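PDB 6F5Z: UPF0434 family protein from Haloferax volcanii, which serves as the Trm112 activator of methyltransferases, forming a holoenzyme-type complex with the putative methyltransferase Hvo_0019. Local coordinates for the interface of chains B and A. Numbering follows the deposited sequence. Chains: chain A, UPF0434 family protein; chain B, 24-sterol C-methyltransferase.

The interface of chains B and A. Residues chain B 70, 72, 91-92; chain A 50-54.
First torsions bring the side chains of B:Val91 and A:Asn52 together: in the valine CG1 lies anti to the backbone N (chi1 -163°) and reaches towards A:Leu54, while in the asparagine CG is likewise anti (chi1 -173°), which lays the carboxamide over the valine's branch point. The two residues pair as a parallel beta bridge, in which B:Val91, the last residue of strand 87-91, is gripped through both of its backbone polar groups. Its N-H gives a hydrogen bond to A:Pro51 O at 2.9 Å. Its carbonyl O receives A:Leu53 N at 2.8 Å. Around this bridge the valine's two branches point to different aliphatic neighbours, with A:Asn52 beside both. CG1 packs against A:Leu54 CD1 at 3.7 Å, whereas CG2 faces A:Ile50 CG2 at 4.0 Å. The other leucine methyl, CD2, lies 3.9 Å from B:Gly92 CA, against backbone that carries no side chain. Within chain A, A:Asn52 OD1 accepts A:Leu54 N in the carbonyl plane at 3.1 Å, fixing the amide's turn while its CG rests 3.7 Å from B:Val91 CB. Replacing A:Asn52 by alanine removes the carboxamide, which would probably leave A:Leu54 N without this intrachain mate and B:Val91 CB without its cover. The patch thus illustrates how a partner can extend a beta-sheet: the activator adds its segment beside an edge strand of the methyltransferase domain, helping to hold the Trm112 complex together.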
loop_
_atom_site.group_PDB
_atom_site.type_symbol
_atom_site.label_atom_id
_atom_site.label_comp_id
_atom_site.label_asym_id
_atom_site.label_seq_id
_atom_site.Cartn_x
_atom_site.Cartn_y
_atom_site.Cartn_z
ATOM N N GLY B 70 -3.259 -24.230 9.955
ATOM C CA GLY B 70 -3.552 -25.030 11.154
ATOM C C GLY B 70 -4.109 -26.407 10.811
ATOM O O GLY B 70 -4.248 -27.270 11.713
ATOM N N PRO B 72 -3.530 -29.928 8.983
ATOM C CA PRO B 72 -2.540 -30.783 8.304
ATOM C C PRO B 72 -2.986 -31.192 6.898
ATOM O O PRO B 72 -2.172 -31.138 5.977
ATOM C CB PRO B 72 -2.428 -32.009 9.220
ATOM C CG PRO B 72 -2.765 -31.457 10.603
ATOM C CD PRO B 72 -3.863 -30.430 10.335
ATOM N N VAL B 91 2.525 -27.058 9.347
ATOM C CA VAL B 91 1.346 -26.923 10.199
ATOM C C VAL B 91 1.733 -25.967 11.313
ATOM O O VAL B 91 2.813 -26.104 11.918
ATOM C CB VAL B 91 0.847 -28.273 10.760
ATOM C CG1 VAL B 91 -0.596 -28.131 11.265
ATOM C CG2 VAL B 91 0.936 -29.401 9.730
ATOM N N GLY B 92 0.869 -24.979 11.584
ATOM C CA GLY B 92 1.159 -24.018 12.625
ATOM C C GLY B 92 -0.073 -23.228 12.977
ATOM O O GLY B 92 -1.110 -23.362 12.313
ATOM N N ILE A 50 6.663 -32.226 5.779
ATOM C CA ILE A 50 5.905 -31.151 6.395
ATOM C C ILE A 50 6.106 -31.154 7.911
ATOM O O ILE A 50 5.631 -32.077 8.608
ATOM C CB ILE A 50 4.396 -31.267 6.043
ATOM C CG1 ILE A 50 4.209 -31.117 4.481
ATOM C CG2 ILE A 50 3.600 -30.178 6.820
ATOM C CD1 ILE A 50 2.784 -31.301 4.006
ATOM N N PRO A 51 6.747 -30.096 8.459
ATOM C CA PRO A 51 6.864 -29.990 9.905
ATOM C C PRO A 51 5.505 -29.655 10.514
ATOM O O PRO A 51 4.779 -28.787 9.977
ATOM C CB PRO A 51 7.825 -28.820 10.118
ATOM C CG PRO A 51 8.455 -28.590 8.785
ATOM C CD PRO A 51 7.443 -28.989 7.781
ATOM N N ASN A 52 5.181 -30.294 11.647
ATOM C CA ASN A 52 3.972 -29.956 12.371
ATOM C C ASN A 52 4.441 -29.167 13.579
ATOM O O ASN A 52 4.881 -29.742 14.587
ATOM C CB ASN A 52 3.152 -31.185 12.755
ATOM C CG ASN A 52 1.834 -30.759 13.353
ATOM O OD1 ASN A 52 1.710 -29.696 13.976
ATOM N ND2 ASN A 52 0.829 -31.607 13.227
ATOM N N LEU A 53 4.368 -27.821 13.454
ATOM C CA LEU A 53 4.832 -26.881 14.452
ATOM C C LEU A 53 3.670 -26.277 15.243
ATOM O O LEU A 53 3.803 -25.160 15.771
ATOM C CB LEU A 53 5.759 -25.813 13.849
ATOM C CG LEU A 53 7.141 -26.361 13.488
ATOM C CD1 LEU A 53 7.787 -25.569 12.378
ATOM C CD2 LEU A 53 8.053 -26.345 14.682
ATOM N N LEU A 54 2.556 -27.029 15.346
ATOM C CA LEU A 54 1.484 -26.612 16.236
ATOM C C LEU A 54 1.999 -26.778 17.658
ATOM O O LEU A 54 2.687 -27.769 17.956
ATOM C CB LEU A 54 0.242 -27.503 16.103
ATOM C CG LEU A 54 -0.590 -27.318 14.869
ATOM C CD1 LEU A 54 -1.591 -28.416 14.784
ATOM C CD2 LEU A 54 -1.322 -25.959 14.901
#